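PDB 1GYH: arabinan endo-1,5-alpha-l-arabinosidase A from Cellvibrio cellulosa, which cleaves alpha-1,5-linked arabinofuranosyl bonds in linear arabinan, releasing almost exclusively arabinotriose, and so takes part in plant cell-wall degradation. Local coordinates for residues A[4-10]-A[286-290]; A[203-207]-A[296-302]; A[220-224]-A[247-252]; A[251-257]-A[304-310]. One frame throughout, in Å; residues are numbered along the deposited sequence.

Contact 1 of 4, residues A[4-10]-A[286-290]; sequences QVDVHDP and LQKLK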
# COMPACT_ATOMS: atom_id res chain seq x y z
N GLN A 4 14.46 14.44 7.94
CA GLN A 4 13.34 13.94 7.12
C GLN A 4 12.55 12.88 7.88
O GLN A 4 13.11 12.17 8.77
CB GLN A 4 13.84 13.36 5.79
CG GLN A 4 14.40 14.43 4.91
CD GLN A 4 14.81 13.98 3.52
OE1 GLN A 4 14.07 13.24 2.79
NE2 GLN A 4 15.97 14.47 3.11
N VAL A 5 11.26 12.77 7.58
CA VAL A 5 10.49 11.73 8.20
C VAL A 5 10.69 10.33 7.60
O VAL A 5 10.63 10.11 6.37
CB VAL A 5 9.01 12.12 8.59
CG1 VAL A 5 8.54 13.48 8.18
CG2 VAL A 5 8.05 11.05 8.37
N ASP A 6 11.00 9.39 8.49
CA ASP A 6 11.17 7.99 8.08
C ASP A 6 9.88 7.20 8.20
O ASP A 6 9.27 7.11 9.28
CB ASP A 6 12.32 7.30 8.85
CG ASP A 6 12.10 7.29 10.35
OD1 ASP A 6 11.99 8.36 10.96
OD2 ASP A 6 12.04 6.24 11.01
N VAL A 7 9.47 6.66 7.05
CA VAL A 7 8.26 5.85 6.88
C VAL A 7 8.53 4.68 5.96
O VAL A 7 9.49 4.69 5.17
CB VAL A 7 7.07 6.69 6.27
CG1 VAL A 7 6.82 7.89 7.09
CG2 VAL A 7 7.31 7.07 4.76
N HIS A 8 7.66 3.68 6.03
CA HIS A 8 7.70 2.52 5.14
C HIS A 8 6.25 2.23 4.76
O HIS A 8 5.37 2.13 5.64
CB HIS A 8 8.32 1.29 5.88
CG HIS A 8 9.09 0.35 4.99
ND1 HIS A 8 8.58 -0.87 4.60
CD2 HIS A 8 10.35 0.42 4.48
CE1 HIS A 8 9.48 -1.50 3.85
NE2 HIS A 8 10.57 -0.74 3.77
N ASP A 9 5.99 2.11 3.46
CA ASP A 9 4.68 1.70 2.95
C ASP A 9 3.61 2.78 3.22
O ASP A 9 2.54 2.45 3.67
CB ASP A 9 4.25 0.30 3.50
CG ASP A 9 5.40 -0.72 3.51
OD1 ASP A 9 6.12 -0.83 2.47
OD2 ASP A 9 5.65 -1.43 4.53
N PRO A 10 3.87 4.04 2.88
CA PRO A 10 2.99 5.16 3.29
C PRO A 10 1.69 5.29 2.53
O PRO A 10 1.60 4.98 1.33
CB PRO A 10 3.85 6.38 3.06
CG PRO A 10 4.62 6.02 1.85
CD PRO A 10 5.02 4.53 2.10
N LEU A 286 18.26 4.52 5.21
CA LEU A 286 17.01 4.74 5.95
C LEU A 286 15.92 5.35 5.03
O LEU A 286 16.09 6.44 4.48
CB LEU A 286 17.26 5.66 7.15
CG LEU A 286 16.04 5.97 8.06
CD1 LEU A 286 15.40 4.70 8.61
CD2 LEU A 286 16.42 6.92 9.21
N GLN A 287 14.82 4.63 4.95
CA GLN A 287 13.63 4.94 4.16
C GLN A 287 13.07 6.31 4.58
O GLN A 287 12.87 6.58 5.78
CB GLN A 287 12.58 3.85 4.40
CG GLN A 287 12.33 3.53 5.89
CD GLN A 287 13.09 2.29 6.42
OE1 GLN A 287 14.21 1.97 5.97
NE2 GLN A 287 12.51 1.64 7.43
N LYS A 288 12.85 7.20 3.59
CA LYS A 288 12.24 8.49 3.81
C LYS A 288 10.94 8.59 2.98
O LYS A 288 10.82 7.99 1.90
CB LYS A 288 13.20 9.59 3.37
CG LYS A 288 14.56 9.62 4.03
CD LYS A 288 14.52 9.64 5.55
CE LYS A 288 15.92 9.88 6.17
NZ LYS A 288 16.98 9.14 5.52
N LEU A 289 9.98 9.35 3.52
CA LEU A 289 8.80 9.77 2.77
C LEU A 289 9.17 10.61 1.55
O LEU A 289 9.99 11.53 1.63
CB LEU A 289 7.90 10.62 3.66
CG LEU A 289 6.65 11.18 2.94
CD1 LEU A 289 5.71 10.07 2.55
CD2 LEU A 289 5.97 12.15 3.83
N LYS A 290 8.52 10.31 0.43
CA LYS A 290 8.64 11.15 -0.78
C LYS A 290 7.23 11.32 -1.41
O LYS A 290 6.48 10.36 -1.54
CB LYS A 290 9.65 10.60 -1.78
CG LYS A 290 11.07 10.61 -1.37
CD LYS A 290 11.69 11.99 -1.08
CE LYS A 290 12.99 11.88 -0.32
NZ LYS A 290 13.72 13.17 -0.08
O HOH W 1 11.44 13.43 2.98

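Contact 2 of 4, residues A[203-207]-A[296-302]; sequences YYLFA and WDGEGWP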
# COMPACT_ATOMS: atom_id res chain seq x y z
N TYR A 203 -8.60 2.64 -15.02
CA TYR A 203 -8.04 2.31 -13.72
C TYR A 203 -6.55 2.01 -13.92
O TYR A 203 -6.19 1.23 -14.80
CB TYR A 203 -8.73 1.10 -13.11
CG TYR A 203 -10.14 1.34 -12.69
CD1 TYR A 203 -11.18 1.25 -13.62
CD2 TYR A 203 -10.47 1.71 -11.39
CE1 TYR A 203 -12.50 1.50 -13.25
CE2 TYR A 203 -11.77 1.97 -11.02
CZ TYR A 203 -12.79 1.85 -11.95
OH TYR A 203 -14.09 2.11 -11.61
N TYR A 204 -5.71 2.62 -13.10
CA TYR A 204 -4.26 2.36 -13.17
C TYR A 204 -3.81 1.54 -11.95
O TYR A 204 -4.00 1.97 -10.82
CB TYR A 204 -3.44 3.65 -13.25
CG TYR A 204 -3.69 4.40 -14.56
CD1 TYR A 204 -4.84 5.17 -14.73
CD2 TYR A 204 -2.80 4.30 -15.62
CE1 TYR A 204 -5.06 5.86 -15.94
CE2 TYR A 204 -3.04 4.97 -16.86
CZ TYR A 204 -4.16 5.74 -17.00
OH TYR A 204 -4.40 6.37 -18.21
N LEU A 205 -3.19 0.40 -12.23
CA LEU A 205 -2.64 -0.50 -11.18
C LEU A 205 -1.17 -0.26 -11.09
O LEU A 205 -0.42 -0.50 -12.06
CB LEU A 205 -2.92 -1.97 -11.53
CG LEU A 205 -2.19 -3.03 -10.64
CD1 LEU A 205 -2.56 -2.86 -9.22
CD2 LEU A 205 -2.53 -4.41 -11.14
N PHE A 206 -0.75 0.26 -9.94
CA PHE A 206 0.64 0.39 -9.60
C PHE A 206 1.08 -0.85 -8.77
O PHE A 206 0.32 -1.35 -7.96
CB PHE A 206 0.88 1.64 -8.73
CG PHE A 206 0.48 2.95 -9.40
CD1 PHE A 206 1.37 3.66 -10.16
CD2 PHE A 206 -0.80 3.46 -9.23
CE1 PHE A 206 0.98 4.85 -10.79
CE2 PHE A 206 -1.18 4.66 -9.87
CZ PHE A 206 -0.28 5.35 -10.61
N ALA A 207 2.31 -1.30 -8.97
CA ALA A 207 2.88 -2.42 -8.23
C ALA A 207 4.37 -2.24 -8.06
O ALA A 207 5.04 -1.56 -8.85
CB ALA A 207 2.59 -3.75 -8.98
N TRP A 296 0.84 13.12 -16.77
CA TRP A 296 0.30 12.16 -17.75
C TRP A 296 0.76 12.54 -19.14
O TRP A 296 0.62 13.69 -19.54
CB TRP A 296 -1.24 12.07 -17.65
CG TRP A 296 -1.69 11.84 -16.23
CD1 TRP A 296 -1.81 12.79 -15.27
CD2 TRP A 296 -1.94 10.58 -15.58
NE1 TRP A 296 -2.15 12.22 -14.07
CE2 TRP A 296 -2.23 10.86 -14.23
CE3 TRP A 296 -1.95 9.24 -16.00
CZ2 TRP A 296 -2.56 9.88 -13.31
CZ3 TRP A 296 -2.25 8.26 -15.08
CH2 TRP A 296 -2.55 8.58 -13.76
N ASP A 297 1.32 11.58 -19.88
CA ASP A 297 1.90 11.82 -21.18
C ASP A 297 0.87 11.74 -22.30
O ASP A 297 -0.29 11.46 -22.05
CB ASP A 297 3.15 10.92 -21.46
CG ASP A 297 2.82 9.41 -21.66
OD1 ASP A 297 1.65 8.99 -21.93
OD2 ASP A 297 3.77 8.56 -21.56
N GLY A 298 1.33 12.00 -23.52
CA GLY A 298 0.51 12.03 -24.74
C GLY A 298 -0.15 10.72 -25.12
O GLY A 298 -1.10 10.72 -25.90
N GLU A 299 0.33 9.60 -24.56
CA GLU A 299 -0.27 8.28 -24.76
C GLU A 299 -1.15 7.80 -23.59
O GLU A 299 -1.62 6.66 -23.59
CB GLU A 299 0.83 7.25 -25.07
CG GLU A 299 1.59 7.49 -26.37
CD GLU A 299 2.55 8.67 -26.34
OE1 GLU A 299 3.28 8.84 -25.35
OE2 GLU A 299 2.60 9.45 -27.34
N GLY A 300 -1.34 8.63 -22.57
CA GLY A 300 -2.23 8.30 -21.48
C GLY A 300 -1.58 7.55 -20.31
O GLY A 300 -2.30 6.87 -19.57
N TRP A 301 -0.26 7.67 -20.15
CA TRP A 301 0.53 6.95 -19.11
C TRP A 301 1.12 7.92 -18.09
O TRP A 301 1.56 9.05 -18.44
CB TRP A 301 1.64 6.07 -19.74
CG TRP A 301 1.06 5.03 -20.62
CD1 TRP A 301 0.84 5.15 -21.95
CD2 TRP A 301 0.55 3.76 -20.24
NE1 TRP A 301 0.22 4.02 -22.43
CE2 TRP A 301 0.02 3.16 -21.39
CE3 TRP A 301 0.49 3.05 -19.02
CZ2 TRP A 301 -0.52 1.89 -21.38
CZ3 TRP A 301 -0.07 1.79 -19.02
CH2 TRP A 301 -0.58 1.24 -20.18
N PRO A 302 1.17 7.50 -16.83
CA PRO A 302 1.72 8.35 -15.79
C PRO A 302 3.20 8.54 -15.94
O PRO A 302 3.91 7.66 -16.48
CB PRO A 302 1.40 7.61 -14.47
CG PRO A 302 1.22 6.17 -14.86
CD PRO A 302 0.72 6.19 -16.32

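Contact 3 of 4, residues A[220-224]-A[247-252]; sequences YHLVV and GSLLIK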
# COMPACT_ATOMS: atom_id res chain seq x y z
N TYR A 220 14.16 -2.64 -5.57
CA TYR A 220 12.75 -2.23 -5.47
C TYR A 220 12.48 -1.02 -6.42
O TYR A 220 13.23 -0.06 -6.44
CB TYR A 220 12.42 -1.80 -4.05
CG TYR A 220 11.05 -2.11 -3.46
CD1 TYR A 220 10.45 -3.35 -3.61
CD2 TYR A 220 10.43 -1.19 -2.63
CE1 TYR A 220 9.22 -3.64 -3.02
CE2 TYR A 220 9.20 -1.47 -2.01
CZ TYR A 220 8.61 -2.71 -2.20
OH TYR A 220 7.41 -3.05 -1.59
N HIS A 221 11.41 -1.14 -7.18
CA HIS A 221 10.96 -0.06 -8.11
C HIS A 221 9.49 -0.20 -8.45
O HIS A 221 8.84 -1.19 -8.07
CB HIS A 221 11.82 -0.04 -9.38
CG HIS A 221 11.69 -1.26 -10.24
ND1 HIS A 221 12.26 -2.48 -9.92
CD2 HIS A 221 11.08 -1.45 -11.44
CE1 HIS A 221 12.01 -3.36 -10.88
NE2 HIS A 221 11.31 -2.75 -11.83
N LEU A 222 8.94 0.80 -9.16
CA LEU A 222 7.51 0.83 -9.47
C LEU A 222 7.24 0.65 -10.96
O LEU A 222 7.90 1.26 -11.80
CB LEU A 222 6.91 2.15 -9.03
CG LEU A 222 6.93 2.48 -7.54
CD1 LEU A 222 6.34 3.86 -7.27
CD2 LEU A 222 6.10 1.42 -6.78
N VAL A 223 6.25 -0.19 -11.24
CA VAL A 223 5.69 -0.43 -12.55
C VAL A 223 4.19 -0.17 -12.54
O VAL A 223 3.54 -0.05 -11.46
CB VAL A 223 5.94 -1.89 -13.07
CG1 VAL A 223 7.43 -2.16 -13.20
CG2 VAL A 223 5.27 -2.92 -12.21
N VAL A 224 3.63 -0.05 -13.75
CA VAL A 224 2.21 0.32 -13.91
C VAL A 224 1.58 -0.39 -15.13
O VAL A 224 2.25 -0.69 -16.11
CB VAL A 224 2.07 1.92 -14.06
CG1 VAL A 224 2.58 2.40 -15.40
CG2 VAL A 224 0.62 2.36 -13.89
N GLY A 247 4.14 -4.97 -17.22
CA GLY A 247 4.28 -3.82 -16.35
C GLY A 247 5.32 -2.86 -16.93
O GLY A 247 6.47 -3.25 -17.25
N SER A 248 4.93 -1.59 -17.07
CA SER A 248 5.83 -0.56 -17.57
C SER A 248 6.43 0.23 -16.44
O SER A 248 5.75 0.62 -15.50
CB SER A 248 5.10 0.40 -18.53
OG SER A 248 4.69 -0.29 -19.71
N LEU A 249 7.72 0.52 -16.58
CA LEU A 249 8.47 1.32 -15.63
C LEU A 249 7.87 2.71 -15.38
O LEU A 249 7.63 3.46 -16.32
CB LEU A 249 9.94 1.45 -16.05
CG LEU A 249 10.79 2.39 -15.16
CD1 LEU A 249 10.89 1.83 -13.76
CD2 LEU A 249 12.18 2.68 -15.73
N LEU A 250 7.65 3.03 -14.11
CA LEU A 250 7.28 4.39 -13.69
C LEU A 250 8.45 5.18 -13.10
O LEU A 250 8.74 6.31 -13.51
CB LEU A 250 6.13 4.35 -12.69
CG LEU A 250 5.69 5.71 -12.13
CD1 LEU A 250 5.19 6.61 -13.29
CD2 LEU A 250 4.64 5.56 -11.09
N ILE A 251 9.12 4.59 -12.11
CA ILE A 251 10.28 5.20 -11.49
C ILE A 251 11.09 4.10 -10.81
O ILE A 251 10.50 3.18 -10.19
CB ILE A 251 9.88 6.29 -10.47
CG1 ILE A 251 11.11 7.00 -9.88
CG2 ILE A 251 8.85 5.76 -9.39
CD1 ILE A 251 10.75 8.34 -9.11
N LYS A 252 12.40 4.24 -10.96
CA LYS A 252 13.42 3.42 -10.32
C LYS A 252 14.44 4.29 -9.62
O LYS A 252 14.48 5.52 -9.76
CB LYS A 252 14.12 2.50 -11.31
CG LYS A 252 14.96 3.17 -12.42
CD LYS A 252 15.52 2.17 -13.47
CE LYS A 252 16.33 2.94 -14.55
NZ LYS A 252 17.28 2.10 -15.35

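Contact 4 of 4, residues A[251-257]-A[304-310]; sequences IKGNKRW and VDEKELD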
# COMPACT_ATOMS: atom_id res chain seq x y z
N ILE A 251 9.12 4.59 -12.11
CA ILE A 251 10.28 5.20 -11.49
C ILE A 251 11.09 4.10 -10.81
O ILE A 251 10.50 3.18 -10.19
CB ILE A 251 9.88 6.29 -10.47
CG1 ILE A 251 11.11 7.00 -9.88
CG2 ILE A 251 8.85 5.76 -9.39
CD1 ILE A 251 10.75 8.34 -9.11
N LYS A 252 12.40 4.24 -10.96
CA LYS A 252 13.42 3.42 -10.32
C LYS A 252 14.44 4.29 -9.62
O LYS A 252 14.48 5.52 -9.76
CB LYS A 252 14.12 2.50 -11.31
CG LYS A 252 14.96 3.17 -12.42
CD LYS A 252 15.52 2.17 -13.47
CE LYS A 252 16.33 2.94 -14.55
NZ LYS A 252 17.28 2.10 -15.35
N GLY A 253 15.28 3.65 -8.82
CA GLY A 253 16.24 4.37 -8.01
C GLY A 253 17.43 4.85 -8.75
O GLY A 253 17.60 4.54 -9.92
N ASN A 254 18.26 5.60 -8.05
CA ASN A 254 19.50 6.14 -8.57
C ASN A 254 20.62 6.07 -7.49
O ASN A 254 20.47 5.40 -6.47
CB ASN A 254 19.27 7.58 -9.09
CG ASN A 254 18.72 8.50 -8.03
OD1 ASN A 254 19.22 8.53 -6.87
ND2 ASN A 254 17.67 9.29 -8.40
N LYS A 255 21.74 6.75 -7.71
CA LYS A 255 22.87 6.69 -6.76
C LYS A 255 22.54 7.18 -5.34
O LYS A 255 23.17 6.75 -4.36
CB LYS A 255 24.11 7.41 -7.32
CG LYS A 255 24.06 8.95 -7.40
CD LYS A 255 25.09 9.56 -8.42
CE LYS A 255 26.48 9.70 -7.88
NZ LYS A 255 27.42 10.45 -8.82
N ARG A 256 21.57 8.09 -5.21
CA ARG A 256 21.24 8.69 -3.93
C ARG A 256 20.11 7.93 -3.22
O ARG A 256 20.04 7.97 -1.97
CB ARG A 256 20.87 10.18 -4.08
CG ARG A 256 22.04 11.12 -4.24
CD ARG A 256 21.68 12.60 -4.58
NE ARG A 256 20.75 12.70 -5.70
CZ ARG A 256 21.06 12.48 -6.98
NH1 ARG A 256 22.30 12.18 -7.36
NH2 ARG A 256 20.12 12.59 -7.90
N TRP A 257 19.26 7.26 -3.99
CA TRP A 257 18.03 6.61 -3.52
C TRP A 257 18.01 5.18 -4.03
O TRP A 257 17.64 4.91 -5.19
CB TRP A 257 16.78 7.39 -3.97
CG TRP A 257 16.83 8.76 -3.48
CD1 TRP A 257 17.27 9.86 -4.16
CD2 TRP A 257 16.51 9.21 -2.15
NE1 TRP A 257 17.23 10.96 -3.35
CE2 TRP A 257 16.80 10.60 -2.10
CE3 TRP A 257 16.02 8.58 -0.98
CZ2 TRP A 257 16.60 11.38 -0.94
CZ3 TRP A 257 15.84 9.35 0.17
CH2 TRP A 257 16.12 10.75 0.17
N VAL A 304 6.59 10.71 -13.76
CA VAL A 304 7.13 11.53 -12.67
C VAL A 304 8.56 12.02 -12.96
O VAL A 304 9.26 11.46 -13.82
CB VAL A 304 7.07 10.77 -11.32
CG1 VAL A 304 5.63 10.51 -10.90
CG2 VAL A 304 7.89 9.44 -11.38
N ASP A 305 8.97 13.08 -12.28
CA ASP A 305 10.29 13.68 -12.45
C ASP A 305 11.14 13.17 -11.27
O ASP A 305 10.89 13.53 -10.13
CB ASP A 305 10.16 15.22 -12.48
CG ASP A 305 11.50 15.97 -12.49
OD1 ASP A 305 12.61 15.33 -12.54
OD2 ASP A 305 11.52 17.24 -12.48
N GLU A 306 12.12 12.30 -11.55
CA GLU A 306 12.88 11.68 -10.46
C GLU A 306 13.72 12.67 -9.63
O GLU A 306 14.16 12.37 -8.52
CB GLU A 306 13.66 10.44 -10.94
CG GLU A 306 14.93 10.61 -11.70
CD GLU A 306 15.78 9.31 -11.65
OE1 GLU A 306 15.34 8.20 -12.10
OE2 GLU A 306 16.88 9.39 -11.12
N LYS A 307 13.93 13.88 -10.15
CA LYS A 307 14.56 14.95 -9.37
C LYS A 307 13.82 15.31 -8.11
O LYS A 307 14.45 15.76 -7.15
CB LYS A 307 14.78 16.21 -10.24
CG LYS A 307 15.84 15.98 -11.32
CD LYS A 307 15.73 16.94 -12.52
CE LYS A 307 15.87 18.37 -12.15
NZ LYS A 307 16.03 19.23 -13.40
N GLU A 308 12.50 15.09 -8.08
CA GLU A 308 11.72 15.36 -6.87
C GLU A 308 12.04 14.40 -5.69
O GLU A 308 11.71 14.69 -4.55
CB GLU A 308 10.22 15.37 -7.18
CG GLU A 308 9.88 16.59 -8.06
CD GLU A 308 8.40 16.72 -8.40
OE1 GLU A 308 7.61 15.83 -8.06
OE2 GLU A 308 8.04 17.72 -9.05
N LEU A 309 12.69 13.27 -5.97
CA LEU A 309 13.28 12.48 -4.86
C LEU A 309 14.23 13.33 -4.03
O LEU A 309 14.31 13.11 -2.81
CB LEU A 309 13.99 11.21 -5.35
CG LEU A 309 13.14 10.20 -6.07
CD1 LEU A 309 14.02 9.13 -6.71
CD2 LEU A 309 12.08 9.55 -5.19
N ASP A 310 14.93 14.28 -4.65
CA ASP A 310 15.81 15.20 -3.90
C ASP A 310 15.12 16.47 -3.38
O ASP A 310 15.42 16.92 -2.29
CB ASP A 310 17.00 15.61 -4.74
CG ASP A 310 17.76 14.42 -5.26
OD1 ASP A 310 18.31 13.66 -4.41
OD2 ASP A 310 17.87 14.18 -6.49
O HOH W 2 13.16 6.55 -12.92
O HOH W 3 17.43 6.07 -12.60
O HOH W 4 16.80 12.00 -7.66

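Contact 1 of 4, residues A[4-10]-A[286-290]
The irregular segment 4-10 comes against strand segment 286-290, with Asp6 CA 4.4 Å from Lys288 CA. One backbone hydrogen bond joins them, from Leu289 N to Val5 O (3.0 Å). Two CA-H...O contacts accompany it: Lys288 CA lies 3.4 Å from the same Val5 O, and Asp6 CA lies 3.2 Å from Gln287 O. In the five-bladed propeller, 4-10 leads into the first strand of the first blade, while 286-290 belongs to the last blade. The contact therefore joins the two ends of the ring. It also carries part of the active site. Asp9 is the likely proton acceptor, and Asp6 and Gln287 probably bind substrate. His8 ND1 donates to Asp9 OD2 (3.0 Å), and His8 NE2 pairs with Tyr279 OH. The Gln287 side chain packs against this loop, with CG 3.2 Å from Val7 O and CD 3.8 Å from His8 CD2. Apolar contacts complete the join: Val7 CG2 meets Leu289 CB at 3.8 Å, and Pro10 CB lies 4.2 Å from Leu289 CD1. Lys290 NZ donates to Gln4 OE1 (2.9 Å) and also bonds to Tyr312 O. A water bridges Gln4 OE1 (2.6 Å) and Leu289 O (2.7 Å).

Contact 2 of 4, residues A[203-207]-A[296-302]
Tyr204 is the bump of this contact. Its side chain leaves strand segment 203-207 toward 296-302 and fills a hollow lined by Trp296, Gly300 and Pro302. Trp296 presents the edge of its six-membered ring to one face of Tyr204, an edge-to-face pair with centroids 4.9 Å apart and planes at 60°. The closest atoms are Tyr204 CZ and Trp296 CZ3, at 3.7 Å. At the tip of the bump, Tyr204 OH donates to Gly300 O (2.6 Å), close to the plane of the ring. Pro302 fits beside both aromatic rings of the strand: its CD lies 4.0 Å from Tyr204 CE2, and its CG lies 4.3 Å from Phe206 CE1. Trp296 NE1 is hydrogen-bonded to Asp272 OD2. Arg226 of strand 221-227 donates to Glu299 O. Gly300 belongs to a turn. Asp297 to Gly300 form a type I turn, with Gly300 N to Asp297 O at 3.1 Å and Asp297 N to Trp301 O at 2.9 Å. Asp297 OD1 also accepts from Trp301 N (2.9 Å). Gly300 has a positive phi of 90°, where a CB would jam against the preceding carbonyl. This is a type I turn with a G1 bulge, closing the beta hairpin between strands 286-296 and 302-303. Here the hairpin end of the last propeller blade packs on a strand of the blade before it.

Contact 3 of 4, residues A[220-224]-A[247-252]
Leu222 sits opposite two residues at once. Its N donates to Ile251 O (3.0 Å), and its O accepts from Leu250 N (2.9 Å). Its m, t rotamer brings CD1 to 3.8 Å from Ile251 CG2, while its CB lies 4.3 Å from Leu250 CB. This is a classic beta bulge between strand 221-227 and the edge strand 248-251, the third and fourth strands of the fourth propeller blade. Beyond it Val224 and Ser248 form a regular hydrogen-bonded pair. Val224 (p) lies on the same face as Leu222, Ser248 and Ile251. Val223 (m) lies on the other face with Leu249, its non-hydrogen-bonded partner. Leu249, in t, p, folds back so that CD1 lies 3.6 Å from Leu222 O and 4.0 Å from His221 CD2. His221 CB lies 3.6 Å from Ile251 O and 3.9 Å from Lys252 CB, and its ND1 bonds to Thr219 O. Ile251 is extended (t, t); its end leads away from 220-224 and packs on Val304. Tyr220 points away from 247-252, and its OH bonds to Glu192, the likely proton donor.

Contact 4 of 4, residues A[251-257]-A[304-310]
Charged groups meet at one end of this contact. Arg256 makes a salt bridge to Asp310, with NE 2.9 Å from OD1 and NH2 3.1 Å from OD2. Asp310 OD1 also accepts from Trp257 NE1 (3.1 Å). Among neutral donors, Asn254 ND2 gives a hydrogen bond to Glu306 OE2 (2.8 Å). Asn254 OD1 meanwhile accepts from Arg256 N (2.9 Å) and Trp257 N (3.1 Å), the first an Asx turn, the two together an Asx motif. On the other segment Asp305 OD1 caps Lys307 N (3.1 Å) ahead of the short helix. Three waters add bridges. Two link Glu306 OE1 to Lys252 N and to Gly253 O. The third joins Asn254 ND2, Glu306 O and Asp310 OD2. The apolar patch centres on the buried Ile251, Trp257 and Leu309. Leu309 CB makes a CH-pi contact over the five-membered ring of Trp257, 4.0 Å from its centroid. Ile251 CD1 touches Val304 CG2 (3.8 Å) and Leu309 CD1 (4.1 Å). Lys290 NZ bonds to Leu309 O. The loop between the fourth and fifth propeller blades thus does not rest on the C-terminal helix by apolar packing alone: Asp310 is neutralised by Arg256, and Glu306 is satisfied by Asn254 and two waters.

Overall arrangement
From the N terminus, 4-10 opens contact 1, which closes only at 286-290 and encloses most of the propeller. Contact 2 opens at 203-207 inside that loop and closes beyond it at 296-302, so the two cross. Contact 3 (220-224 with 247-252) nests inside both. Contact 4 starts on its last residues, sharing Ile251 and Lys252, and closes at 304-310. It crosses contacts 1 and 2. Contact 3 lies within the fourth blade, and contact 2 joins that blade to the fifth. Contact 4 ties the connection between these blades to the C-terminal helix. It touches contact 1, where the fifth blade meets the N terminus.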